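Local atomic coordinates of N-acetylglucosamine-specific lectin (Saxidomus purpuratus, PDB entry 6A7T), a protein that binds N-acetylglucosamine and N-acetylgalactosamine as a C-type lectin whose sugar recognition does not depend on calcium. Residues C22-D26 against I155-D159; E96-Y101 against N121-L126. All blocks are in the same frame, centred on the assembly; numbering follows the deposited sequence. Where two conformers were deposited one is given.

Interaction 1 (C22-D26 against I155-D159); sequences CCSED and IDCSD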
loop_
_atom_site.group_PDB
_atom_site.type_symbol
_atom_site.label_atom_id
_atom_site.label_comp_id
_atom_site.label_asym_id
_atom_site.label_seq_id
_atom_site.Cartn_x
_atom_site.Cartn_y
_atom_site.Cartn_z
ATOM N N CYS B 22 7.629 2.958 11.689
ATOM C CA CYS B 22 7.983 4.398 11.552
ATOM C C CYS B 22 9.107 4.749 12.542
ATOM O O CYS B 22 8.918 4.781 13.757
ATOM C CB CYS B 22 6.739 5.271 11.688
ATOM S SG CYS B 22 5.540 4.982 10.357
ATOM N N CYS B 23 10.312 4.939 11.998
ATOM C CA CYS B 23 11.509 5.326 12.756
ATOM C C CYS B 23 11.450 6.806 13.165
ATOM O O CYS B 23 10.905 7.684 12.454
ATOM C CB CYS B 23 12.779 5.101 11.930
ATOM S SG CYS B 23 12.956 3.442 11.216
ATOM N N SER B 24 12.063 7.113 14.313
ATOM C CA SER B 24 12.451 8.487 14.615
ATOM C C SER B 24 13.896 8.720 14.152
ATOM O O SER B 24 14.621 7.775 13.934
ATOM C CB SER B 24 12.259 8.799 16.090
ATOM O OG SER B 24 12.552 7.668 16.907
ATOM N N GLU B 25 14.286 9.990 14.005
ATOM C CA GLU B 25 15.647 10.413 13.644
ATOM C C GLU B 25 16.726 9.708 14.475
ATOM O O GLU B 25 17.813 9.445 13.972
ATOM C CB GLU B 25 15.813 11.912 13.877
ATOM C CG GLU B 25 15.569 12.758 12.646
ATOM C CD GLU B 25 16.019 14.195 12.805
ATOM O OE1 GLU B 25 15.973 14.696 13.950
ATOM O OE2 GLU B 25 16.424 14.803 11.800
ATOM N N ASP B 26 16.436 9.449 15.755
ATOM C CA ASP B 26 17.405 8.867 16.690
ATOM C C ASP B 26 17.496 7.349 16.479
ATOM O O ASP B 26 18.282 6.667 17.125
ATOM C CB ASP B 26 17.019 9.174 18.143
ATOM C CG ASP B 26 16.159 10.420 18.300
ATOM O OD1 ASP B 26 14.918 10.269 18.359
ATOM O OD2 ASP B 26 16.727 11.530 18.343
ATOM N N ILE B 155 15.962 1.419 6.525
ATOM C CA ILE B 155 15.386 0.903 7.777
ATOM C C ILE B 155 14.067 1.649 7.991
ATOM O O ILE B 155 14.114 2.882 8.052
ATOM C CB ILE B 155 16.343 1.166 8.944
ATOM C CG1 ILE B 155 17.648 0.380 8.815
ATOM C CG2 ILE B 155 15.671 0.876 10.264
ATOM C CD1 ILE B 155 18.749 0.887 9.743
ATOM N N ASP B 156 12.936 0.921 8.068
ATOM C CA ASP B 156 11.640 1.609 8.174
ATOM C C ASP B 156 10.931 1.277 9.494
ATOM O O ASP B 156 9.888 1.860 9.738
ATOM C CB ASP B 156 10.739 1.380 6.951
ATOM C CG ASP B 156 10.221 -0.022 6.768
ATOM O OD1 ASP B 156 10.432 -0.833 7.673
ATOM O OD2 ASP B 156 9.642 -0.311 5.685
ATOM N N CYS B 157 11.551 0.471 10.366
ATOM C CA CYS B 157 11.013 0.188 11.715
ATOM C C CYS B 157 9.538 -0.242 11.618
ATOM O O CYS B 157 8.713 0.115 12.486
ATOM C CB CYS B 157 11.147 1.403 12.629
ATOM S SG CYS B 157 12.817 2.102 12.806
ATOM N N SER B 158 9.189 -0.979 10.555
ATOM C CA SER B 158 7.841 -1.499 10.367
ATOM C C SER B 158 7.694 -2.836 11.110
ATOM O O SER B 158 8.658 -3.348 11.673
ATOM C CB SER B 158 7.498 -1.619 8.893
ATOM O OG SER B 158 8.317 -2.583 8.238
ATOM N N ASP B 159 6.469 -3.381 11.107
ATOM C CA ASP B 159 6.114 -4.602 11.839
ATOM C C ASP B 159 6.871 -5.790 11.228
ATOM O O ASP B 159 6.758 -6.930 11.695
ATOM C CB ASP B 159 4.590 -4.808 11.863
ATOM C CG ASP B 159 4.011 -5.680 10.749
ATOM O OD1 ASP B 159 4.113 -6.922 10.863
ATOM O OD2 ASP B 159 3.439 -5.117 9.785
#
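The backbone nitrogen of Cys22 is gripped by two carbonyls of the chain's other end. Cys22 N reaches Asp156 O at 3.2 Å, in the carbonyl plane, and makes a second bond, weak despite its 3.1 Å, to Cys157 O. Two successive carbonyls can converge because Cys157 is left-handed helical, turning the chain back. The carboxylate of Asp156 holds this bend as an Asx turn: its OD1 accepts from Ser158 N at 3.1 Å and from Ser158 OG at 2.8 Å, both arriving from one face, above its plane.

Beside this bend a disulfide locks the termini together, Cys23 SG to Cys157 SG at 2.1 Å, with a C-S-S-C torsion of 105°. Cys23 SG also touches Ile155 CG2 at 3.9 Å, the apolar branch suiting a buried sulfur. Disulfide and Asx turn thus close the domain's two ends near Thr65 and Glu154 of the calcium site. Asp156 OD2 salt-bridges Lys24 of the neighbouring subunit, to whose Cys25 the Cys22 sulfur is covalently joined. The N-terminal loop is pinned beside strands 33-35 and 38-47: backbone hydrogen bonding joins Cys23 to Gly37, and Ile155, ending strand 149-155, to Cys39.

Interaction 2 (E96-Y101 against N121-L126); sequences EEHNDY and NNKGCL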
loop_
_atom_site.group_PDB
_atom_site.type_symbol
_atom_site.label_atom_id
_atom_site.label_comp_id
_atom_site.label_asym_id
_atom_site.label_seq_id
_atom_site.Cartn_x
_atom_site.Cartn_y
_atom_site.Cartn_z
ATOM N N GLU B 96 9.396 -14.885 -10.628
ATOM C CA GLU B 96 8.720 -15.720 -11.619
ATOM C C GLU B 96 7.405 -16.223 -11.020
ATOM O O GLU B 96 6.399 -16.196 -11.706
ATOM C CB GLU B 96 9.606 -16.866 -12.101
ATOM C CG GLU B 96 9.045 -17.595 -13.316
ATOM C CD GLU B 96 8.825 -16.795 -14.593
ATOM O OE1 GLU B 96 9.469 -15.749 -14.769
ATOM O OE2 GLU B 96 7.990 -17.228 -15.435
ATOM N N GLU B 97 7.411 -16.641 -9.744
ATOM C CA GLU B 97 6.112 -17.124 -9.181
ATOM C C GLU B 97 5.105 -15.974 -9.102
ATOM O O GLU B 97 3.946 -16.132 -9.419
ATOM C CB GLU B 97 6.276 -17.768 -7.810
ATOM C CG GLU B 97 6.851 -19.154 -7.895
ATOM C CD GLU B 97 8.362 -19.271 -7.791
ATOM O OE1 GLU B 97 9.094 -18.211 -7.979
ATOM O OE2 GLU B 97 8.795 -20.398 -7.462
ATOM N N HIS B 98 5.531 -14.776 -8.661
ATOM C CA HIS B 98 4.666 -13.582 -8.696
ATOM C C HIS B 98 4.293 -13.234 -10.142
ATOM O O HIS B 98 3.272 -12.682 -10.376
ATOM C CB HIS B 98 5.369 -12.398 -8.013
ATOM C CG HIS B 98 5.414 -12.501 -6.527
ATOM N ND1 HIS B 98 4.246 -12.631 -5.751
ATOM C CD2 HIS B 98 6.449 -12.428 -5.661
ATOM C CE1 HIS B 98 4.587 -12.695 -4.479
ATOM N NE2 HIS B 98 5.924 -12.568 -4.391
ATOM N N ASN B 99 5.201 -13.561 -11.075
ATOM C CA ASN B 99 5.111 -13.240 -12.502
ATOM C C ASN B 99 4.928 -11.730 -12.660
ATOM O O ASN B 99 4.150 -11.238 -13.504
ATOM C CB ASN B 99 4.010 -14.024 -13.238
ATOM C CG ASN B 99 4.070 -13.905 -14.758
ATOM O OD1 ASN B 99 5.136 -13.847 -15.368
ATOM N ND2 ASN B 99 2.913 -13.909 -15.405
ATOM N N ASP B 100 5.722 -10.979 -11.873
ATOM C CA ASP B 100 5.718 -9.520 -12.005
ATOM C C ASP B 100 6.948 -8.905 -11.331
ATOM O O ASP B 100 7.748 -9.581 -10.679
ATOM C CB ASP B 100 4.434 -8.879 -11.463
ATOM C CG ASP B 100 4.169 -8.958 -9.965
ATOM O OD1 ASP B 100 5.117 -9.158 -9.160
ATOM O OD2 ASP B 100 2.974 -8.825 -9.593
ATOM N N TYR B 101 7.060 -7.599 -11.527
ATOM C CA TYR B 101 7.993 -6.750 -10.759
ATOM C C TYR B 101 7.300 -6.217 -9.504
ATOM O O TYR B 101 6.257 -5.648 -9.606
ATOM C CB TYR B 101 8.448 -5.547 -11.574
ATOM C CG TYR B 101 9.456 -5.818 -12.663
ATOM C CD1 TYR B 101 10.741 -6.271 -12.380
ATOM C CD2 TYR B 101 9.137 -5.549 -13.984
ATOM C CE1 TYR B 101 11.663 -6.478 -13.400
ATOM C CE2 TYR B 101 10.051 -5.749 -15.010
ATOM C CZ TYR B 101 11.337 -6.175 -14.713
ATOM O OH TYR B 101 12.268 -6.452 -15.697
ATOM N N ASN B 121 11.085 -4.992 -19.466
ATOM C CA ASN B 121 10.515 -6.338 -19.190
ATOM C C ASN B 121 11.568 -7.390 -19.512
ATOM O O ASN B 121 11.362 -8.296 -20.336
ATOM C CB ASN B 121 9.169 -6.545 -19.899
ATOM C CG ASN B 121 8.105 -5.659 -19.294
ATOM O OD1 ASN B 121 7.412 -4.919 -19.979
ATOM N ND2 ASN B 121 8.000 -5.707 -17.983
ATOM N N ASN B 122 12.703 -7.272 -18.824
ATOM C CA ASN B 122 13.840 -8.092 -19.083
ATOM C C ASN B 122 14.000 -9.084 -17.928
ATOM O O ASN B 122 15.036 -9.731 -17.776
ATOM C CB ASN B 122 15.033 -7.178 -19.411
ATOM C CG ASN B 122 15.374 -6.201 -18.295
ATOM O OD1 ASN B 122 14.887 -6.349 -17.172
ATOM N ND2 ASN B 122 16.281 -5.273 -18.566
ATOM N N LYS B 123 12.942 -9.203 -17.100
ATOM C CA LYS B 123 12.981 -10.034 -15.916
ATOM C C LYS B 123 14.215 -9.721 -15.066
ATOM O O LYS B 123 14.860 -10.601 -14.472
ATOM C CB LYS B 123 12.942 -11.511 -16.316
ATOM C CG LYS B 123 11.663 -11.852 -17.058
ATOM C CD LYS B 123 11.306 -13.302 -17.083
ATOM C CE LYS B 123 9.919 -13.532 -17.673
ATOM N NZ LYS B 123 9.483 -14.940 -17.461
ATOM N N GLY B 124 14.468 -8.435 -14.904
ATOM C CA GLY B 124 15.665 -8.044 -14.233
ATOM C C GLY B 124 15.474 -7.492 -12.825
ATOM O O GLY B 124 14.525 -7.815 -12.101
ATOM N N CYS B 125 16.419 -6.630 -12.448
ATOM C CA CYS B 125 16.483 -5.978 -11.136
ATOM C C CYS B 125 16.401 -4.461 -11.322
ATOM O O CYS B 125 16.820 -3.959 -12.323
ATOM C CB CYS B 125 17.748 -6.338 -10.371
ATOM S SG CYS B 125 17.835 -8.082 -9.888
ATOM N N LEU B 126 15.835 -3.766 -10.336
ATOM C CA LEU B 126 15.581 -2.337 -10.480
ATOM C C LEU B 126 16.704 -1.487 -9.840
ATOM O O LEU B 126 17.314 -1.846 -8.827
ATOM C CB LEU B 126 14.238 -1.952 -9.836
ATOM C CG LEU B 126 13.024 -2.068 -10.766
ATOM C CD1 LEU B 126 12.726 -3.543 -10.999
ATOM C CD2 LEU B 126 11.811 -1.299 -10.234
#
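Residues 96-98 have helical backbone angles without the regular bonds and are followed by a G1 beta bulge at Asn99 and Asp100, where strand 100-103 begins, while 121-126 lead into strand 125-131; even the nearest alpha carbons, of Tyr101 and Lys123, stay 7.9 Å apart, so side chains must span the gap.

The Tyr101 ring points at the opposing loop, and its hydroxyl collects two backbone N-H groups, Gly124 N at 3.1 Å, almost straight (169°), and Asn122 N at 3.3 Å, more bent (137°); a weak hydrogen bond links it to Asp140 OD2. A phenol suits the place, its rigid ring carrying an acceptor deep to loop amides. Gly124, having no side chain, lets the loop fold tightly against the amide of Asn122. At the ring edge Asn121 ND2 lies 3.6 Å from Tyr101 CE2, and the methyl Leu126 CD1 approaches Tyr101 CD1 obliquely at 3.6 Å.

Lys123 NZ forms a salt bridge with Glu96 OE1 at 2.8 Å, meeting the syn side of the carboxylate. A bend at chi2 turns the Glu96 carboxylate toward the other segment, where the extended Lys123 chain brings NZ to it; Trp94 NE1 also donates to OE1.

The tyrosine thus braces the long loop region of the C-type lectin fold near Asp120 and Asp140, which bind the second calcium in structures of this protein where that site is filled. Asn122 ND2 bonds to Asp140 O, tying the loop to strand 134-141. Strand 87-95 runs between strands 100-103 and 125-131, and its Trp94, like Trp114, packs edge-to-face with the Tyr101 ring.

Overall arrangement
The two contacts lie far apart, their centres about 28 Å from each other and their nearest atoms about 16 Å, and each serves a different four-stranded antiparallel sheet. Interaction 1 is a surface contact that joins the chain termini beside the sheet containing strands 38-47 and 149-155, so nearly the whole lectin domain, interaction 2 included, falls between its segments in sequence. It relies on a covalent bond and backbone carbonyls, and borders the neighbouring subunit and the bound calcium. Interaction 2, partly buried, joins loops at the sheet of strands 100-103 and 125-131. There a buried aromatic ring, rather than a disulfide, bridges the segments, close to residues of the second calcium site, unoccupied in this chain.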